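Local coordinates for thioredoxin family protein (Pseudomonas aeruginosa, PDB 1Z6N), which is of unknown function but belongs to the thioredoxin family, may act in thiol-disulfide chemistry, and binds a magnesium ion, at residues 55-69 against 111-124. Residues are numbered along the deposited sequence; the frame is centred on the assembly and turned at random.
Sequences RYRLLVAGEMWCPDC and IPLVLVLDEEFNLL
The guanidinium of Arg57 lies flat on one face of the Phe121 ring, centres 4.1 Å apart and planes 12° from parallel, a cation-pi stack. In the guanidinium plane, at its edge, Arg57 NH1 donates to Glu119 O at 2.9 Å; the donor stands above the carbonyl plane, away from any lone pair. An extended chain from CG to NE carries the group there, and stack and bond together fix its rotation over the turn Asp118-Phe121. On the other side of the sheet, Leu124 CD1 meets the edge of the Tyr56 ring, 3.7 Å from CE1. Over one face of that ring, offset toward the rim, stands a water that bridges Arg55 O and Glu119 N just before strand 56-61 begins. Glu63 CB and Cys66 CB lie over one face of Trp65, with Ile111 CD1 near its CH2.

Strands 56-61 and 113-117 run antiparallel, joined by paired backbone bonds such as Leu115 N to Leu59 O (2.8 Å). Leu58, Val60, Val114 and Val116 pack on one face; Leu59, Ala61, Leu113, Leu115 and Leu117 line the other, which also carries Arg57.

At the far end, Ile111 CD1 touches both Glu63 CG and Cys66 CB, 3.7 Å from each, because chi1 of 53° sets CG1 between backbone N and carbonyl carbon. Pro112, after a cis peptide, lays its CD 3.8 Å from Cys69 SG, which also accepts from Glu63 N. Cys66 SG caps the helix by accepting from Cys69 N. A CxxC pair at a helix start, faced by a cis-proline, is characteristic of the active site of thioredoxin-like proteins, and consistent with a redox-active dithiol here, modelled as free thiols.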
loop_
_atom_site.group_PDB
_atom_site.type_symbol
_atom_site.label_atom_id
_atom_site.label_comp_id
_atom_site.label_asym_id
_atom_site.label_seq_id
_atom_site.Cartn_x
_atom_site.Cartn_y
_atom_site.Cartn_z
ATOM N N ARG A 55 -16.539 -1.886 2.716
ATOM C CA ARG A 55 -15.577 -0.898 2.215
ATOM C C ARG A 55 -14.415 -0.687 3.184
ATOM O O ARG A 55 -14.605 -0.610 4.408
ATOM C CB ARG A 55 -16.264 0.431 1.899
ATOM C CG ARG A 55 -17.442 0.297 0.924
ATOM C CD ARG A 55 -17.938 1.648 0.449
ATOM N NE ARG A 55 -17.411 1.965 -0.876
ATOM C CZ ARG A 55 -18.079 1.798 -2.017
ATOM N NH1 ARG A 55 -19.323 1.325 -2.015
ATOM N NH2 ARG A 55 -17.498 2.114 -3.171
ATOM N N TYR A 56 -13.212 -0.619 2.623
ATOM C CA TYR A 56 -12.001 -0.387 3.405
ATOM C C TYR A 56 -11.215 0.711 2.747
ATOM O O TYR A 56 -11.209 0.840 1.525
ATOM C CB TYR A 56 -11.159 -1.660 3.511
ATOM C CG TYR A 56 -11.892 -2.715 4.286
ATOM C CD1 TYR A 56 -11.752 -2.819 5.668
ATOM C CD2 TYR A 56 -12.780 -3.579 3.639
ATOM C CE1 TYR A 56 -12.464 -3.774 6.385
ATOM C CE2 TYR A 56 -13.498 -4.538 4.345
ATOM C CZ TYR A 56 -13.332 -4.633 5.715
ATOM O OH TYR A 56 -14.047 -5.577 6.436
ATOM N N ARG A 57 -10.555 1.506 3.576
ATOM C CA ARG A 57 -9.779 2.638 3.093
ATOM C C ARG A 57 -8.325 2.452 3.489
ATOM O O ARG A 57 -8.029 2.153 4.648
ATOM C CB ARG A 57 -10.333 3.928 3.687
ATOM C CG ARG A 57 -11.721 4.252 3.160
ATOM C CD ARG A 57 -12.175 5.593 3.668
ATOM N NE ARG A 57 -13.564 5.879 3.324
ATOM C CZ ARG A 57 -14.604 5.567 4.092
ATOM N NH1 ARG A 57 -14.417 4.950 5.251
ATOM N NH2 ARG A 57 -15.830 5.877 3.702
ATOM N N LEU A 58 -7.419 2.622 2.525
ATOM C CA LEU A 58 -5.994 2.546 2.791
ATOM C C LEU A 58 -5.472 3.982 2.760
ATOM O O LEU A 58 -5.392 4.590 1.690
ATOM C CB LEU A 58 -5.289 1.678 1.733
ATOM C CG LEU A 58 -5.796 0.240 1.544
ATOM C CD1 LEU A 58 -4.928 -0.562 0.568
ATOM C CD2 LEU A 58 -5.908 -0.488 2.874
ATOM N N LEU A 59 -5.199 4.527 3.947
ATOM C CA LEU A 59 -4.549 5.833 4.071
ATOM C C LEU A 59 -3.051 5.601 4.006
ATOM O O LEU A 59 -2.458 4.960 4.882
ATOM C CB LEU A 59 -4.926 6.529 5.382
ATOM C CG LEU A 59 -4.218 7.862 5.650
ATOM C CD1 LEU A 59 -4.489 8.894 4.529
ATOM C CD2 LEU A 59 -4.668 8.407 6.993
ATOM N N VAL A 60 -2.439 6.125 2.950
ATOM C CA VAL A 60 -1.048 5.817 2.670
ATOM C C VAL A 60 -0.170 7.049 2.745
ATOM O O VAL A 60 -0.541 8.083 2.223
ATOM C CB VAL A 60 -0.907 5.258 1.230
ATOM C CG1 VAL A 60 0.552 4.951 0.897
ATOM C CG2 VAL A 60 -1.762 4.004 1.044
ATOM N N ALA A 61 0.983 6.945 3.405
ATOM C CA ALA A 61 2.005 7.987 3.267
ATOM C C ALA A 61 3.090 7.426 2.350
ATOM O O ALA A 61 3.658 6.359 2.606
ATOM C CB ALA A 61 2.597 8.357 4.615
ATOM N N GLY A 62 3.351 8.138 1.255
ATOM C CA GLY A 62 4.281 7.629 0.259
ATOM C C GLY A 62 4.784 8.730 -0.644
ATOM O O GLY A 62 4.265 9.851 -0.628
ATOM N N GLU A 63 5.813 8.394 -1.421
ATOM C CA GLU A 63 6.472 9.351 -2.317
ATOM C C GLU A 63 6.919 8.600 -3.567
ATOM O O GLU A 63 7.405 7.465 -3.487
ATOM C CB GLU A 63 7.716 9.942 -1.661
ATOM C CG GLU A 63 7.464 10.669 -0.322
ATOM C CD GLU A 63 7.307 12.188 -0.421
ATOM O OE1 GLU A 63 6.615 12.758 0.447
ATOM O OE2 GLU A 63 7.923 12.808 -1.305
ATOM N N MET A 64 6.797 9.254 -4.719
ATOM C CA MET A 64 7.127 8.581 -5.976
ATOM C C MET A 64 8.607 8.265 -6.191
ATOM O O MET A 64 8.938 7.443 -7.052
ATOM C CB MET A 64 6.562 9.347 -7.182
ATOM C CG MET A 64 5.127 8.997 -7.496
ATOM S SD MET A 64 4.866 7.278 -8.158
ATOM C CE MET A 64 5.600 7.530 -9.846
ATOM N N TRP A 65 9.496 8.936 -5.455
ATOM C CA TRP A 65 10.927 8.642 -5.575
ATOM C C TRP A 65 11.341 7.380 -4.820
ATOM O O TRP A 65 12.465 6.913 -4.977
ATOM C CB TRP A 65 11.764 9.830 -5.099
ATOM C CG TRP A 65 11.356 10.351 -3.763
ATOM C CD1 TRP A 65 10.533 11.416 -3.525
ATOM C CD2 TRP A 65 11.744 9.843 -2.466
ATOM N NE1 TRP A 65 10.379 11.603 -2.168
ATOM C CE2 TRP A 65 11.099 10.644 -1.499
ATOM C CE3 TRP A 65 12.554 8.773 -2.026
ATOM C CZ2 TRP A 65 11.251 10.430 -0.115
ATOM C CZ3 TRP A 65 12.683 8.552 -0.643
ATOM C CH2 TRP A 65 12.035 9.371 0.286
ATOM N N CYS A 66 10.459 6.887 -3.953
ATOM C CA CYS A 66 10.794 5.768 -3.066
ATOM C C CYS A 66 10.513 4.432 -3.764
ATOM O O CYS A 66 9.373 4.168 -4.123
ATOM C CB CYS A 66 9.964 5.888 -1.791
ATOM S SG CYS A 66 10.092 4.409 -0.777
ATOM N N PRO A 67 11.559 3.601 -3.989
ATOM C CA PRO A 67 11.347 2.301 -4.639
ATOM C C PRO A 67 10.351 1.418 -3.914
ATOM O O PRO A 67 9.580 0.700 -4.562
ATOM C CB PRO A 67 12.753 1.670 -4.622
ATOM C CG PRO A 67 13.633 2.843 -4.732
ATOM C CD PRO A 67 12.995 3.851 -3.783
ATOM N N ASP A 68 10.339 1.490 -2.580
ATOM C CA ASP A 68 9.396 0.690 -1.802
ATOM C C ASP A 68 7.958 1.149 -2.068
ATOM O O ASP A 68 7.041 0.335 -2.068
ATOM C CB ASP A 68 9.707 0.763 -0.309
ATOM C CG ASP A 68 11.078 0.241 0.005
ATOM O OD1 ASP A 68 11.302 -0.959 -0.245
ATOM O OD2 ASP A 68 11.936 1.025 0.464
ATOM N N CYS A 69 7.759 2.451 -2.278
ATOM C CA CYS A 69 6.438 2.958 -2.679
ATOM C C CYS A 69 6.080 2.528 -4.095
ATOM O O CYS A 69 4.948 2.111 -4.350
ATOM C CB CYS A 69 6.379 4.479 -2.585
ATOM S SG CYS A 69 6.471 5.066 -0.873
ATOM N N ILE A 111 8.542 4.741 4.599
ATOM C CA ILE A 111 7.487 4.707 3.593
ATOM C C ILE A 111 7.652 3.503 2.648
ATOM O O ILE A 111 8.784 3.052 2.412
ATOM C CB ILE A 111 7.388 6.043 2.795
ATOM C CG1 ILE A 111 8.753 6.420 2.215
ATOM C CG2 ILE A 111 6.795 7.160 3.689
ATOM C CD1 ILE A 111 8.700 7.556 1.234
ATOM N N PRO A 112 6.538 2.988 2.099
ATOM C CA PRO A 112 5.164 3.457 2.326
ATOM C C PRO A 112 4.636 3.011 3.678
ATOM O O PRO A 112 4.889 1.877 4.104
ATOM C CB PRO A 112 4.374 2.737 1.233
ATOM C CG PRO A 112 5.137 1.493 0.969
ATOM C CD PRO A 112 6.583 1.876 1.127
ATOM N N LEU A 113 3.913 3.909 4.336
ATOM C CA LEU A 113 3.170 3.577 5.533
ATOM C C LEU A 113 1.712 3.453 5.108
ATOM O O LEU A 113 1.138 4.420 4.603
ATOM C CB LEU A 113 3.341 4.692 6.577
ATOM C CG LEU A 113 2.434 4.629 7.812
ATOM C CD1 LEU A 113 2.733 3.364 8.619
ATOM C CD2 LEU A 113 2.603 5.887 8.687
ATOM N N VAL A 114 1.133 2.268 5.297
ATOM C CA VAL A 114 -0.216 2.004 4.853
ATOM C C VAL A 114 -1.085 1.699 6.070
ATOM O O VAL A 114 -0.886 0.688 6.744
ATOM C CB VAL A 114 -0.268 0.816 3.865
ATOM C CG1 VAL A 114 -1.688 0.566 3.409
ATOM C CG2 VAL A 114 0.634 1.080 2.636
ATOM N N LEU A 115 -2.045 2.578 6.332
ATOM C CA LEU A 115 -2.988 2.369 7.431
ATOM C C LEU A 115 -4.278 1.795 6.867
ATOM O O LEU A 115 -4.880 2.386 5.970
ATOM C CB LEU A 115 -3.244 3.696 8.152
ATOM C CG LEU A 115 -1.991 4.415 8.682
ATOM C CD1 LEU A 115 -2.438 5.696 9.387
ATOM C CD2 LEU A 115 -1.198 3.531 9.643
ATOM N N VAL A 116 -4.685 0.632 7.373
ATOM C CA VAL A 116 -5.885 -0.042 6.896
ATOM C C VAL A 116 -7.038 0.364 7.789
ATOM O O VAL A 116 -7.014 0.101 9.002
ATOM C CB VAL A 116 -5.709 -1.579 6.909
ATOM C CG1 VAL A 116 -6.960 -2.268 6.379
ATOM C CG2 VAL A 116 -4.476 -1.965 6.097
ATOM N N LEU A 117 -8.023 1.029 7.198
ATOM C CA LEU A 117 -9.157 1.583 7.938
ATOM C C LEU A 117 -10.452 0.942 7.453
ATOM O O LEU A 117 -10.574 0.595 6.274
ATOM C CB LEU A 117 -9.237 3.098 7.748
ATOM C CG LEU A 117 -8.026 3.956 8.114
ATOM C CD1 LEU A 117 -8.102 5.292 7.403
ATOM C CD2 LEU A 117 -8.000 4.215 9.596
ATOM N N ASP A 118 -11.415 0.779 8.356
ATOM C CA ASP A 118 -12.727 0.291 7.949
ATOM C C ASP A 118 -13.626 1.448 7.491
ATOM O O ASP A 118 -13.162 2.589 7.378
ATOM C CB ASP A 118 -13.364 -0.570 9.051
ATOM C CG ASP A 118 -13.829 0.233 10.262
ATOM O OD1 ASP A 118 -13.811 1.480 10.225
ATOM O OD2 ASP A 118 -14.232 -0.416 11.256
ATOM N N GLU A 119 -14.898 1.169 7.209
ATOM C CA GLU A 119 -15.776 2.219 6.705
ATOM C C GLU A 119 -16.053 3.333 7.732
ATOM O O GLU A 119 -16.374 4.453 7.343
ATOM C CB GLU A 119 -17.073 1.651 6.118
ATOM C CG GLU A 119 -17.615 2.525 4.974
ATOM C CD GLU A 119 -18.895 1.992 4.346
ATOM O OE1 GLU A 119 -19.396 0.932 4.780
ATOM O OE2 GLU A 119 -19.401 2.647 3.406
ATOM N N GLU A 120 -15.888 3.036 9.022
ATOM C CA GLU A 120 -16.031 4.045 10.086
ATOM C C GLU A 120 -14.702 4.741 10.424
ATOM O O GLU A 120 -14.610 5.464 11.429
ATOM C CB GLU A 120 -16.620 3.422 11.360
ATOM C CG GLU A 120 -17.718 2.394 11.131
ATOM C CD GLU A 120 -19.002 2.993 10.596
ATOM O OE1 GLU A 120 -20.081 2.535 11.030
ATOM O OE2 GLU A 120 -18.940 3.913 9.742
ATOM N N PHE A 121 -13.680 4.504 9.602
ATOM C CA PHE A 121 -12.325 5.022 9.846
ATOM C C PHE A 121 -11.692 4.512 11.143
ATOM O O PHE A 121 -10.853 5.194 11.726
ATOM C CB PHE A 121 -12.280 6.555 9.789
ATOM C CG PHE A 121 -12.544 7.102 8.433
ATOM C CD1 PHE A 121 -11.523 7.179 7.495
ATOM C CD2 PHE A 121 -13.826 7.518 8.078
ATOM C CE1 PHE A 121 -11.765 7.678 6.230
ATOM C CE2 PHE A 121 -14.080 8.023 6.812
ATOM C CZ PHE A 121 -13.049 8.105 5.887
ATOM N N ASN A 122 -12.098 3.325 11.595
ATOM C CA ASN A 122 -11.378 2.636 12.661
ATOM C C ASN A 122 -10.107 2.063 12.067
ATOM O O ASN A 122 -10.136 1.498 10.973
ATOM C CB ASN A 122 -12.186 1.480 13.270
ATOM C CG ASN A 122 -13.507 1.920 13.849
ATOM O OD1 ASN A 122 -14.545 1.357 13.511
ATOM N ND2 ASN A 122 -13.480 2.899 14.740
ATOM N N LEU A 123 -8.999 2.227 12.782
ATOM C CA LEU A 123 -7.709 1.701 12.362
ATOM C C LEU A 123 -7.601 0.211 12.678
ATOM O O LEU A 123 -7.633 -0.198 13.853
ATOM C CB LEU A 123 -6.586 2.473 13.056
ATOM C CG LEU A 123 -5.148 2.041 12.776
ATOM C CD1 LEU A 123 -4.813 2.207 11.308
ATOM C CD2 LEU A 123 -4.189 2.861 13.634
ATOM N N LEU A 124 -7.470 -0.599 11.636
ATOM C CA LEU A 124 -7.440 -2.050 11.791
ATOM C C LEU A 124 -6.028 -2.611 11.865
ATOM O O LEU A 124 -5.810 -3.678 12.456
ATOM C CB LEU A 124 -8.196 -2.718 10.632
ATOM C CG LEU A 124 -9.623 -2.232 10.344
ATOM C CD1 LEU A 124 -10.229 -3.010 9.180
ATOM C CD2 LEU A 124 -10.516 -2.335 11.566
HETATM O O HOH W 1 -15.795 -1.563 6.776
#